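Local coordinates for alpha-catenin-like protein hmp-1 (Caenorhabditis elegans, PDB 5H5M) that binds beta-catenin and actin filaments as part of the cadherin-catenin complex of adherens junctions, and is required for cell migration and shape change during embryonic body enclosure and elongation, at residues 10-14 / 37-41; 25-31 / 77-81; 115-119 / 165-169; 16-20 / 33-37; 178-182 / 226-231. All coordinates share one frame; numbering follows the deposited sequence.

Contact 1: 10-14 / 37-41; sequences EIDTF and HCERI
Two donors grip the backbone O of Glu10. One is Phe14 N, the routine helical bond. The other comes from across the contact: His37 NE2 donates to Glu10 O at 2.8 Å. This bond lies on a lone pair in the carbonyl plane, but its N-H...O angle is only 131°. The oxygen also sits 32° out of the imidazole plane. The imidazole is thus tied to a carbonyl of the facing helix. Thr13 OG1 lies at the edge of the same ring, 3.1 Å from His37 CE1, and is hydrogen-bonded to Asn9 O in its own helix. Phe14 takes one face of the imidazole. Its CB stands 3.8 Å from the ring centroid as a CH-pi contact, and its ring turns an edge to that face in a T-shaped pair, planes 66° apart. CG anti to the backbone N points the Phe14 ring toward helix 27-49, alongside the imidazole. Ile41 CD1 crosses to Phe14 CB at 3.7 Å, and Ile41 CG2 packs on Ile11 CG1 at 3.8 Å. On the more exposed side the Glu10 chain bends at chi2. Its OE2 then makes a weak, long salt bridge of 3.3 Å to Arg40 NE, at the guanidinium edge. Helices 6-17 and 27-49 run roughly antiparallel here, their local axes 9.7 Å apart. Helix 56-80 covers Phe14 through Leu69 and Leu73, while helix 92-122 meets Ile11 through Thr104 and Leu111. These four helices pack round the contact as in the four-helix bundles of the vinculin/alpha-catenin family, here in the M domain.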
# COMPACT_ATOMS: atom_id res chain seq x y z
N GLU A 10 -19.90 -5.82 -6.00
CA GLU A 10 -20.24 -7.21 -6.24
C GLU A 10 -20.19 -8.02 -4.95
O GLU A 10 -21.07 -8.82 -4.67
CB GLU A 10 -19.30 -7.83 -7.28
CG GLU A 10 -19.42 -7.25 -8.69
CD GLU A 10 -20.67 -7.72 -9.43
OE1 GLU A 10 -21.46 -8.50 -8.85
OE2 GLU A 10 -20.84 -7.32 -10.60
N ILE A 11 -19.15 -7.78 -4.15
CA ILE A 11 -18.98 -8.46 -2.87
C ILE A 11 -20.05 -8.04 -1.85
O ILE A 11 -20.67 -8.89 -1.20
CB ILE A 11 -17.59 -8.18 -2.27
CG1 ILE A 11 -16.51 -8.89 -3.09
CG2 ILE A 11 -17.52 -8.62 -0.82
CD1 ILE A 11 -15.11 -8.59 -2.62
N ASP A 12 -20.26 -6.73 -1.72
CA ASP A 12 -21.21 -6.20 -0.75
C ASP A 12 -22.64 -6.68 -1.00
O ASP A 12 -23.33 -7.10 -0.07
CB ASP A 12 -21.16 -4.67 -0.75
CG ASP A 12 -19.88 -4.12 -0.16
OD1 ASP A 12 -19.20 -4.86 0.59
OD2 ASP A 12 -19.54 -2.95 -0.44
N THR A 13 -23.07 -6.61 -2.26
CA THR A 13 -24.42 -7.05 -2.61
C THR A 13 -24.57 -8.56 -2.46
O THR A 13 -25.62 -9.04 -2.02
CB THR A 13 -24.78 -6.65 -4.06
OG1 THR A 13 -23.82 -7.19 -4.97
CG2 THR A 13 -24.82 -5.13 -4.20
N PHE A 14 -23.52 -9.30 -2.81
CA PHE A 14 -23.54 -10.76 -2.72
C PHE A 14 -23.85 -11.24 -1.31
O PHE A 14 -24.54 -12.24 -1.12
CB PHE A 14 -22.19 -11.33 -3.18
CG PHE A 14 -22.12 -12.83 -3.15
CD1 PHE A 14 -22.86 -13.59 -4.05
CD2 PHE A 14 -21.31 -13.48 -2.23
CE1 PHE A 14 -22.79 -14.97 -4.03
CE2 PHE A 14 -21.23 -14.86 -2.21
CZ PHE A 14 -21.97 -15.61 -3.11
N HIS A 37 -22.96 -14.38 -9.94
CA HIS A 37 -22.53 -13.34 -9.01
C HIS A 37 -21.20 -13.71 -8.35
O HIS A 37 -20.28 -12.90 -8.28
CB HIS A 37 -23.61 -13.11 -7.95
CG HIS A 37 -23.53 -11.78 -7.27
ND1 HIS A 37 -24.62 -11.18 -6.67
CD2 HIS A 37 -22.49 -10.92 -7.09
CE1 HIS A 37 -24.26 -10.02 -6.15
NE2 HIS A 37 -22.97 -9.84 -6.39
N CYS A 38 -21.11 -14.95 -7.89
CA CYS A 38 -19.89 -15.46 -7.26
C CYS A 38 -18.70 -15.46 -8.21
O CYS A 38 -17.59 -15.12 -7.82
CB CYS A 38 -20.12 -16.87 -6.73
SG CYS A 38 -18.66 -17.65 -6.02
N GLU A 39 -18.94 -15.86 -9.46
CA GLU A 39 -17.87 -15.94 -10.44
C GLU A 39 -17.33 -14.57 -10.83
O GLU A 39 -16.16 -14.44 -11.19
CB GLU A 39 -18.34 -16.69 -11.69
CG GLU A 39 -18.65 -18.16 -11.45
CD GLU A 39 -17.48 -18.92 -10.87
OE1 GLU A 39 -16.33 -18.69 -11.31
OE2 GLU A 39 -17.70 -19.76 -9.97
N ARG A 40 -18.17 -13.54 -10.74
CA ARG A 40 -17.73 -12.18 -11.02
C ARG A 40 -16.81 -11.68 -9.91
O ARG A 40 -15.87 -10.93 -10.16
CB ARG A 40 -18.92 -11.23 -11.19
CG ARG A 40 -19.68 -11.43 -12.50
CD ARG A 40 -20.63 -10.27 -12.79
NE ARG A 40 -21.76 -10.25 -11.87
CZ ARG A 40 -22.87 -10.96 -12.04
NH1 ARG A 40 -23.00 -11.77 -13.08
NH2 ARG A 40 -23.86 -10.86 -11.15
N ILE A 41 -17.11 -12.10 -8.68
CA ILE A 41 -16.25 -11.81 -7.54
C ILE A 41 -14.90 -12.50 -7.72
O ILE A 41 -13.84 -11.89 -7.53
CB ILE A 41 -16.90 -12.27 -6.22
CG1 ILE A 41 -18.18 -11.48 -5.96
CG2 ILE A 41 -15.94 -12.12 -5.06
CD1 ILE A 41 -18.90 -11.88 -4.68

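Contact 2: 25-31 / 77-81; sequences YRRGTDR and LTEYE
Tyr25 and Tyr80 lie with their ring planes almost parallel, 5° apart, but displaced, so that little of one ring lies over the other. The centroids are 4.9 Å apart. What sits over the centre of the Tyr25 face is Tyr80 CB, 3.6 Å from the centroid, a CH-pi contact. Tyr25 CG is anti to the backbone N (chi1 -179°), which lays the ring against helix 56-80 and carries its hydroxyl to Glu81. Leu77 crosses Tyr25 at about a right angle and brings CD2 to within 3.5 Å of Tyr25 OH. This is the end of a helical bundle of the vinculin/alpha-catenin family, where the loop before helix 27-49 and its first turn meet the end of helix 56-80. The Glu81 carboxylate gathers the polar groups. Tyr25 OH donates to Glu81 OE2 at 2.9 Å on the anti side, and Arg31 NH1 donates to the same oxygen at 2.7 Å on the syn side. Both come from one face of the carboxylate plane. The Arg31 guanidinium meets this oxygen at its edge, while Leu77 CD1 lies over its face. Arg27 adds a second salt bridge, NH1 to Glu81 OE1 at 3.0 Å, with guanidinium and carboxylate planes 69° apart. Two arginines probably keep Glu81 ionised. Arg31 NE pairs with Glu35, and Tyr80 OH is hydrogen-bonded to Ile18 O and Ile20 N.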
# COMPACT_ATOMS: atom_id res chain seq x y z
N TYR A 25 -36.88 -19.27 -2.69
CA TYR A 25 -35.79 -19.78 -3.51
C TYR A 25 -36.29 -20.60 -4.70
O TYR A 25 -37.13 -21.49 -4.55
CB TYR A 25 -34.83 -20.63 -2.67
CG TYR A 25 -33.66 -21.18 -3.46
CD1 TYR A 25 -32.47 -20.45 -3.56
CD2 TYR A 25 -33.73 -22.41 -4.10
CE1 TYR A 25 -31.40 -20.95 -4.28
CE2 TYR A 25 -32.67 -22.90 -4.82
CZ TYR A 25 -31.50 -22.17 -4.90
OH TYR A 25 -30.44 -22.67 -5.62
N ARG A 26 -35.77 -20.28 -5.88
CA ARG A 26 -36.10 -21.00 -7.10
C ARG A 26 -34.81 -21.42 -7.82
O ARG A 26 -34.03 -20.57 -8.24
CB ARG A 26 -36.96 -20.15 -8.03
CG ARG A 26 -38.17 -19.52 -7.36
CD ARG A 26 -38.70 -18.35 -8.17
NE ARG A 26 -39.25 -18.77 -9.45
CZ ARG A 26 -39.54 -17.94 -10.44
NH1 ARG A 26 -39.33 -16.64 -10.30
NH2 ARG A 26 -40.05 -18.41 -11.58
N ARG A 27 -34.61 -22.73 -7.94
CA ARG A 27 -33.38 -23.27 -8.51
C ARG A 27 -33.05 -22.71 -9.89
O ARG A 27 -31.91 -22.33 -10.16
CB ARG A 27 -33.45 -24.80 -8.59
CG ARG A 27 -32.28 -25.42 -9.33
CD ARG A 27 -32.39 -26.93 -9.43
NE ARG A 27 -31.32 -27.47 -10.27
CZ ARG A 27 -30.10 -27.77 -9.84
NH1 ARG A 27 -29.79 -27.59 -8.56
NH2 ARG A 27 -29.20 -28.25 -10.67
N GLY A 28 -34.04 -22.66 -10.77
CA GLY A 28 -33.82 -22.24 -12.14
C GLY A 28 -33.53 -20.77 -12.34
O GLY A 28 -33.19 -20.34 -13.44
N THR A 29 -33.65 -19.98 -11.27
CA THR A 29 -33.39 -18.55 -11.37
C THR A 29 -32.40 -18.07 -10.30
O THR A 29 -31.42 -17.41 -10.62
CB THR A 29 -34.69 -17.72 -11.25
OG1 THR A 29 -35.46 -18.18 -10.13
CG2 THR A 29 -35.53 -17.85 -12.52
N ASP A 30 -32.67 -18.42 -9.04
CA ASP A 30 -31.84 -17.96 -7.93
C ASP A 30 -30.46 -18.60 -7.92
O ASP A 30 -29.51 -18.03 -7.37
CB ASP A 30 -32.54 -18.22 -6.60
CG ASP A 30 -33.58 -17.17 -6.26
OD1 ASP A 30 -33.30 -15.97 -6.47
OD2 ASP A 30 -34.68 -17.55 -5.80
N ARG A 31 -30.33 -19.77 -8.52
CA ARG A 31 -29.04 -20.46 -8.55
C ARG A 31 -28.09 -19.95 -9.65
O ARG A 31 -26.93 -19.67 -9.36
CB ARG A 31 -29.24 -21.97 -8.69
CG ARG A 31 -27.93 -22.73 -8.70
CD ARG A 31 -28.13 -24.24 -8.78
NE ARG A 31 -26.88 -24.94 -8.51
CZ ARG A 31 -26.67 -25.72 -7.45
NH1 ARG A 31 -27.64 -25.92 -6.57
NH2 ARG A 31 -25.49 -26.30 -7.29
N LEU A 77 -26.42 -23.56 -1.52
CA LEU A 77 -27.41 -23.81 -2.57
C LEU A 77 -28.01 -25.21 -2.43
O LEU A 77 -29.18 -25.42 -2.74
CB LEU A 77 -26.79 -23.64 -3.96
CG LEU A 77 -26.34 -22.23 -4.35
CD1 LEU A 77 -25.70 -22.23 -5.73
CD2 LEU A 77 -27.51 -21.26 -4.30
N THR A 78 -27.19 -26.15 -1.98
CA THR A 78 -27.65 -27.52 -1.74
C THR A 78 -28.69 -27.53 -0.62
O THR A 78 -29.68 -28.26 -0.69
CB THR A 78 -26.48 -28.46 -1.38
OG1 THR A 78 -25.55 -28.51 -2.47
CG2 THR A 78 -26.99 -29.87 -1.10
N GLU A 79 -28.47 -26.70 0.40
CA GLU A 79 -29.39 -26.62 1.53
C GLU A 79 -30.68 -25.88 1.17
O GLU A 79 -31.76 -26.25 1.63
CB GLU A 79 -28.72 -25.94 2.73
CG GLU A 79 -27.54 -26.70 3.32
CD GLU A 79 -27.94 -27.99 4.02
OE1 GLU A 79 -29.15 -28.29 4.10
OE2 GLU A 79 -27.04 -28.71 4.50
N TYR A 80 -30.56 -24.84 0.34
CA TYR A 80 -31.75 -24.13 -0.14
C TYR A 80 -32.67 -25.06 -0.92
O TYR A 80 -33.89 -24.92 -0.88
CB TYR A 80 -31.35 -22.95 -1.04
CG TYR A 80 -31.21 -21.63 -0.31
CD1 TYR A 80 -32.30 -21.05 0.33
CD2 TYR A 80 -30.00 -20.94 -0.31
CE1 TYR A 80 -32.18 -19.83 0.98
CE2 TYR A 80 -29.87 -19.72 0.34
CZ TYR A 80 -30.96 -19.17 0.98
OH TYR A 80 -30.84 -17.97 1.62
N GLU A 81 -32.08 -26.03 -1.61
CA GLU A 81 -32.85 -26.92 -2.47
C GLU A 81 -33.37 -28.15 -1.72
O GLU A 81 -33.99 -29.03 -2.31
CB GLU A 81 -31.98 -27.34 -3.67
CG GLU A 81 -31.74 -26.18 -4.63
CD GLU A 81 -30.59 -26.40 -5.59
OE1 GLU A 81 -30.00 -27.50 -5.59
OE2 GLU A 81 -30.27 -25.45 -6.34

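Contact 3: 115-119 / 165-169; sequences IVDHI and LSCQL
Ile115 is the tight part of this contact. Its CD1 reaches Leu169 CD1 at 3.5 Å and lies 3.9 Å from Leu165 CG, so the end of one isoleucine is held between two leucines. Its other branch, CG2, turns to Ser166 OG at 3.6 Å. The first torsion of Ile115 (chi1 -95°) is off the usual staggered positions, and it sets CD1 between Leu165 and Leu169. Both leucines meet it obliquely. Ile48 of helix 27-49 also touches Ile115 and Leu169 and closes this part of the core.

The fit of Leu165 on His118 is equally close. One methyl, Leu165 CD2, sits over the centre of the His118 imidazole, 3.7 Å from the centroid and only 5° off the ring normal. This is a CH-pi contact with nearly equal distances to all five ring atoms. The ring is held by its nitrogens, His118 ND1 to Ala114 O and His118 NE2 to Ser53 OG, which would limit its rotation. Leu165 itself is partly exposed, although its partners are buried.

The looser side is that of Ile119, which has few contacts here. Its CD1 touches Ser166 OG at 3.6 Å. That hydroxyl is hydrogen-bonded to Val162 O within its own helix, so its meeting with the isoleucines is plain packing.

His118 and Ser166 thus turn their polar atoms to partners outside the two segments. Apolar packing between helix 92-122 and the end of helix 142-166 is consistent with the helical-bundle architecture of the vinculin/alpha-catenin family, here in the M domain.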
# COMPACT_ATOMS: atom_id res chain seq x y z
N ILE A 115 -4.35 -4.22 -2.06
CA ILE A 115 -4.30 -2.84 -2.53
C ILE A 115 -3.38 -2.01 -1.61
O ILE A 115 -2.60 -1.19 -2.09
CB ILE A 115 -5.72 -2.22 -2.59
CG1 ILE A 115 -6.30 -2.33 -4.01
CG2 ILE A 115 -5.71 -0.75 -2.18
CD1 ILE A 115 -6.36 -3.75 -4.56
N VAL A 116 -3.47 -2.26 -0.31
CA VAL A 116 -2.62 -1.55 0.64
C VAL A 116 -1.14 -1.91 0.43
O VAL A 116 -0.27 -1.07 0.62
CB VAL A 116 -3.04 -1.84 2.10
CG1 VAL A 116 -2.12 -1.14 3.08
CG2 VAL A 116 -4.47 -1.38 2.32
N ASP A 117 -0.88 -3.15 0.01
CA ASP A 117 0.47 -3.55 -0.40
C ASP A 117 1.04 -2.58 -1.43
O ASP A 117 2.19 -2.14 -1.31
CB ASP A 117 0.47 -4.96 -1.01
CG ASP A 117 0.54 -6.05 0.03
OD1 ASP A 117 -0.02 -7.13 -0.23
OD2 ASP A 117 1.14 -5.84 1.10
N HIS A 118 0.23 -2.27 -2.43
CA HIS A 118 0.63 -1.37 -3.51
C HIS A 118 0.79 0.06 -3.01
O HIS A 118 1.76 0.74 -3.35
CB HIS A 118 -0.38 -1.44 -4.65
CG HIS A 118 -0.38 -2.74 -5.39
ND1 HIS A 118 -0.92 -3.89 -4.86
CD2 HIS A 118 0.11 -3.08 -6.60
CE1 HIS A 118 -0.77 -4.88 -5.72
NE2 HIS A 118 -0.15 -4.42 -6.79
N ILE A 119 -0.15 0.51 -2.19
CA ILE A 119 -0.11 1.86 -1.63
C ILE A 119 1.10 2.03 -0.72
O ILE A 119 1.76 3.08 -0.73
CB ILE A 119 -1.40 2.18 -0.84
CG1 ILE A 119 -2.61 2.17 -1.77
CG2 ILE A 119 -1.28 3.53 -0.13
CD1 ILE A 119 -3.91 2.52 -1.10
N LEU A 165 -6.04 1.17 -9.25
CA LEU A 165 -6.27 -0.16 -8.71
C LEU A 165 -7.06 -0.07 -7.40
O LEU A 165 -7.91 -0.92 -7.12
CB LEU A 165 -4.94 -0.89 -8.48
CG LEU A 165 -4.96 -2.32 -7.92
CD1 LEU A 165 -5.34 -3.32 -9.00
CD2 LEU A 165 -3.61 -2.69 -7.30
N SER A 166 -6.78 0.96 -6.62
CA SER A 166 -7.44 1.17 -5.33
C SER A 166 -8.94 1.40 -5.45
O SER A 166 -9.72 0.99 -4.58
CB SER A 166 -6.80 2.35 -4.59
OG SER A 166 -5.42 2.12 -4.36
N CYS A 167 -9.35 2.05 -6.53
CA CYS A 167 -10.74 2.46 -6.70
C CYS A 167 -11.71 1.28 -6.77
O CYS A 167 -12.89 1.42 -6.43
CB CYS A 167 -10.87 3.32 -7.97
SG CYS A 167 -10.04 4.93 -7.83
N GLN A 168 -11.22 0.12 -7.19
CA GLN A 168 -12.05 -1.08 -7.31
C GLN A 168 -12.61 -1.54 -5.96
O GLN A 168 -13.64 -2.20 -5.91
CB GLN A 168 -11.25 -2.23 -7.92
CG GLN A 168 -10.41 -1.86 -9.12
CD GLN A 168 -9.70 -3.06 -9.71
OE1 GLN A 168 -10.04 -4.21 -9.40
NE2 GLN A 168 -8.72 -2.82 -10.57
N LEU A 169 -11.93 -1.19 -4.88
CA LEU A 169 -12.31 -1.70 -3.57
C LEU A 169 -12.95 -0.64 -2.68
O LEU A 169 -13.16 -0.88 -1.49
CB LEU A 169 -11.08 -2.29 -2.87
CG LEU A 169 -10.38 -3.42 -3.62
CD1 LEU A 169 -9.37 -4.07 -2.73
CD2 LEU A 169 -11.39 -4.44 -4.12

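Contact 4: 16-20 / 33-37; sequences NRIEI and DLEGH
The His37 imidazole and the Arg17 guanidinium are the flat groups here, and their planes stand 72° apart. Arg17 meets the imidazole at its edge, near the ring plane, with CG 3.7 Å from His37 CE1. Other residues of helix 6-17 hold that ring, with Glu10 O as the partner of NE2. The guanidinium instead turns to Asp33: Arg17 NH2 and Asp33 OD2 form a salt bridge of 3.1 Å. The two groups come together at an angle, their planes 51° apart. Bends at chi2 and chi3 fold the Arg17 chain back so that NH2 can reach this carboxylate. Arg17 is exposed, so the pair belongs to the surface. Beneath it the aliphatic part of Arg17 packs instead, CB touching Leu34 CD1 at 3.7 Å. The other methyl, Leu34 CD2, meets Ile20 CD1 tip to tip at 4.2 Å. The contact ties the end of helix 6-17 and the loop after it to helix 27-49, at this end of the helical bundle. Leu34 also rests on Leu77 of helix 56-80. Ile18 packs on Leu76 of that helix and on Val100 and His101 of helix 92-122.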
# COMPACT_ATOMS: atom_id res chain seq x y z
N ASN A 16 -25.83 -10.01 0.63
CA ASN A 16 -27.26 -9.85 0.86
C ASN A 16 -28.08 -10.74 -0.07
O ASN A 16 -29.14 -11.23 0.31
CB ASN A 16 -27.68 -8.39 0.68
CG ASN A 16 -27.13 -7.49 1.77
OD1 ASN A 16 -27.14 -7.85 2.95
ND2 ASN A 16 -26.66 -6.32 1.38
N ARG A 17 -27.57 -10.95 -1.29
CA ARG A 17 -28.26 -11.77 -2.28
C ARG A 17 -28.41 -13.21 -1.82
O ARG A 17 -29.40 -13.87 -2.14
CB ARG A 17 -27.52 -11.73 -3.62
CG ARG A 17 -27.50 -10.37 -4.30
CD ARG A 17 -28.90 -9.83 -4.53
NE ARG A 17 -29.70 -10.68 -5.41
CZ ARG A 17 -29.83 -10.49 -6.72
NH1 ARG A 17 -29.20 -9.48 -7.31
NH2 ARG A 17 -30.58 -11.30 -7.45
N ILE A 18 -27.43 -13.70 -1.06
CA ILE A 18 -27.44 -15.09 -0.60
C ILE A 18 -28.43 -15.31 0.54
O ILE A 18 -28.68 -16.44 0.94
CB ILE A 18 -26.05 -15.54 -0.14
CG1 ILE A 18 -25.57 -14.67 1.02
CG2 ILE A 18 -25.07 -15.52 -1.30
CD1 ILE A 18 -24.23 -15.08 1.58
N GLU A 19 -28.96 -14.22 1.07
CA GLU A 19 -29.97 -14.30 2.12
C GLU A 19 -31.37 -14.16 1.53
O GLU A 19 -31.91 -13.06 1.44
CB GLU A 19 -29.73 -13.23 3.19
CG GLU A 19 -28.50 -13.49 4.04
CD GLU A 19 -28.23 -12.38 5.03
OE1 GLU A 19 -28.59 -11.22 4.74
OE2 GLU A 19 -27.65 -12.67 6.10
N ILE A 20 -31.92 -15.29 1.11
CA ILE A 20 -33.25 -15.33 0.51
C ILE A 20 -34.20 -16.08 1.45
O ILE A 20 -33.77 -16.98 2.17
CB ILE A 20 -33.23 -16.03 -0.86
CG1 ILE A 20 -32.00 -15.61 -1.66
CG2 ILE A 20 -34.51 -15.75 -1.64
CD1 ILE A 20 -31.78 -16.43 -2.92
N ASP A 33 -27.83 -17.08 -11.19
CA ASP A 33 -27.36 -15.70 -11.04
C ASP A 33 -26.48 -15.57 -9.80
O ASP A 33 -25.56 -14.76 -9.78
CB ASP A 33 -28.53 -14.72 -10.97
CG ASP A 33 -29.27 -14.77 -9.65
OD1 ASP A 33 -29.55 -15.89 -9.18
OD2 ASP A 33 -29.54 -13.69 -9.08
N LEU A 34 -26.76 -16.37 -8.78
CA LEU A 34 -25.94 -16.39 -7.58
C LEU A 34 -24.58 -17.00 -7.90
O LEU A 34 -23.55 -16.55 -7.40
CB LEU A 34 -26.63 -17.17 -6.47
CG LEU A 34 -26.82 -16.45 -5.13
CD1 LEU A 34 -27.21 -15.00 -5.34
CD2 LEU A 34 -27.89 -17.17 -4.30
N GLU A 35 -24.59 -18.03 -8.74
CA GLU A 35 -23.35 -18.63 -9.24
C GLU A 35 -22.62 -17.65 -10.16
O GLU A 35 -21.39 -17.57 -10.14
CB GLU A 35 -23.63 -19.94 -9.97
CG GLU A 35 -23.88 -21.12 -9.05
CD GLU A 35 -24.24 -22.39 -9.81
OE1 GLU A 35 -24.55 -22.30 -11.02
OE2 GLU A 35 -24.19 -23.48 -9.20
N GLY A 36 -23.37 -16.90 -10.95
CA GLY A 36 -22.80 -15.88 -11.82
C GLY A 36 -22.24 -14.74 -11.00
O GLY A 36 -21.18 -14.19 -11.31
N HIS A 37 -22.96 -14.38 -9.94
CA HIS A 37 -22.53 -13.34 -9.01
C HIS A 37 -21.20 -13.71 -8.35
O HIS A 37 -20.28 -12.90 -8.28
CB HIS A 37 -23.61 -13.11 -7.95
CG HIS A 37 -23.53 -11.78 -7.27
ND1 HIS A 37 -24.62 -11.18 -6.67
CD2 HIS A 37 -22.49 -10.92 -7.09
CE1 HIS A 37 -24.26 -10.02 -6.15
NE2 HIS A 37 -22.97 -9.84 -6.39

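Contact 5: 178-182 / 226-231; sequences VIQHT and LLTTAL
Ala230 CB meets Ile179 CG1 at 3.5 Å, the closest apolar pair of the contact. The small side chain lets the isoleucine come near the facing helix. Ile179 then spreads its branches along that helix. Its CG2 lies 3.9 Å from Leu227 CD1, and its CD1 is 4.0 Å from Leu231 CD2. Both leucines cross it at about a right angle. One turn further on, Thr182 sets its methyl CG2 against Leu227 CB at 3.8 Å. Leu226 CD2 comes obliquely to Thr182 OG1 at 3.5 Å. Val178 adds a looser touch at the exposed side, its CG1 4.3 Å from Leu226 CD1.

A bond within helix 173-202 positions the threonine. With OG1 anti to the carbonyl carbon (chi1 -53°), Thr182 OG1 donates to Val178 O at 2.6 Å. The hydroxyl sits above the carbonyl plane, 39° out of it. Thr182 N reaches the same oxygen from the opposite face, so the carbonyl has two donors. The hydroxyl is thereby satisfied next to Leu226.

Helices 173-202 and 207-233 run nearly antiparallel here, at 153° between their local directions. This is antiparallel helix packing in a helical bundle of the M domain. Helix 142-166 lies against the buried side, where Ala163 touches Ile179 and Leu227, and Ser166 touches Leu231. Phe123 and Ile234, in loops, also pack on this side.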
# COMPACT_ATOMS: atom_id res chain seq x y z
N VAL A 178 -12.59 11.83 -7.33
CA VAL A 178 -11.44 12.71 -7.14
C VAL A 178 -10.13 11.98 -7.44
O VAL A 178 -9.25 12.51 -8.12
CB VAL A 178 -11.40 13.28 -5.71
CG1 VAL A 178 -10.04 13.93 -5.43
CG2 VAL A 178 -12.53 14.28 -5.50
N ILE A 179 -10.02 10.75 -6.94
CA ILE A 179 -8.83 9.93 -7.15
C ILE A 179 -8.57 9.67 -8.64
O ILE A 179 -7.43 9.78 -9.10
CB ILE A 179 -8.95 8.58 -6.41
CG1 ILE A 179 -8.92 8.81 -4.90
CG2 ILE A 179 -7.84 7.62 -6.84
CD1 ILE A 179 -9.30 7.60 -4.09
N GLN A 180 -9.62 9.34 -9.38
CA GLN A 180 -9.47 9.03 -10.79
C GLN A 180 -9.10 10.27 -11.61
O GLN A 180 -8.25 10.19 -12.50
CB GLN A 180 -10.74 8.38 -11.34
CG GLN A 180 -10.91 6.95 -10.87
CD GLN A 180 -12.21 6.32 -11.31
OE1 GLN A 180 -13.21 7.01 -11.50
NE2 GLN A 180 -12.21 5.00 -11.47
N HIS A 181 -9.74 11.40 -11.31
CA HIS A 181 -9.41 12.65 -12.00
C HIS A 181 -7.98 13.09 -11.70
O HIS A 181 -7.24 13.49 -12.61
CB HIS A 181 -10.38 13.76 -11.60
CG HIS A 181 -11.77 13.58 -12.15
ND1 HIS A 181 -12.72 12.79 -11.53
CD2 HIS A 181 -12.36 14.08 -13.26
CE1 HIS A 181 -13.84 12.82 -12.23
NE2 HIS A 181 -13.65 13.59 -13.28
N THR A 182 -7.59 12.98 -10.44
CA THR A 182 -6.25 13.36 -10.01
C THR A 182 -5.20 12.46 -10.65
O THR A 182 -4.14 12.93 -11.07
CB THR A 182 -6.12 13.30 -8.47
OG1 THR A 182 -7.16 14.08 -7.88
CG2 THR A 182 -4.77 13.84 -8.03
N LEU A 226 -2.74 15.79 -2.89
CA LEU A 226 -4.17 15.57 -3.04
C LEU A 226 -4.48 14.08 -3.18
O LEU A 226 -5.37 13.56 -2.51
CB LEU A 226 -4.69 16.33 -4.27
CG LEU A 226 -6.13 16.05 -4.70
CD1 LEU A 226 -7.05 16.33 -3.55
CD2 LEU A 226 -6.52 16.91 -5.90
N LEU A 227 -3.74 13.40 -4.04
CA LEU A 227 -3.97 11.99 -4.32
C LEU A 227 -3.68 11.13 -3.10
O LEU A 227 -4.42 10.19 -2.80
CB LEU A 227 -3.10 11.53 -5.50
CG LEU A 227 -3.08 10.03 -5.76
CD1 LEU A 227 -4.47 9.53 -6.12
CD2 LEU A 227 -2.07 9.67 -6.85
N THR A 228 -2.60 11.45 -2.39
CA THR A 228 -2.21 10.70 -1.21
C THR A 228 -3.28 10.82 -0.13
O THR A 228 -3.64 9.84 0.52
CB THR A 228 -0.86 11.19 -0.65
OG1 THR A 228 0.12 11.20 -1.70
CG2 THR A 228 -0.39 10.28 0.48
N THR A 229 -3.79 12.03 0.05
CA THR A 229 -4.84 12.28 1.02
C THR A 229 -6.10 11.50 0.66
O THR A 229 -6.71 10.84 1.51
CB THR A 229 -5.19 13.77 1.12
OG1 THR A 229 -4.02 14.50 1.51
CG2 THR A 229 -6.27 13.99 2.17
N ALA A 230 -6.49 11.56 -0.61
CA ALA A 230 -7.70 10.89 -1.07
C ALA A 230 -7.61 9.37 -0.87
O ALA A 230 -8.57 8.74 -0.44
CB ALA A 230 -7.97 11.22 -2.52
N LEU A 231 -6.44 8.80 -1.15
CA LEU A 231 -6.20 7.36 -0.98
C LEU A 231 -6.26 6.91 0.48
O LEU A 231 -6.77 5.83 0.78
CB LEU A 231 -4.86 6.96 -1.59
CG LEU A 231 -4.84 6.80 -3.11
CD1 LEU A 231 -3.44 6.48 -3.58
CD2 LEU A 231 -5.81 5.72 -3.55

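In the fold
Contacts 1, 2 and 4 all use helix 27-49, and lie on the same side of the chain's centre. Contacts 1 and 4 also share helix 6-17 and His37, their centres 8 Å apart. Contact 2 is the farthest out, and contact 4 touches it through Tyr80. Contact 3 is the most central, and meets contact 5 where Cys167 packs on Ile179. The chemistry follows place. Contacts 1, 2 and 4 all carry salt bridges toward solvent, weak in contact 1, which is otherwise mostly buried. Contacts 3 and 5 have none across their segments. Contact 3 is buried and adds a histidine CH-pi contact to its apolar packing. Contact 5 is apolar and only partly buried.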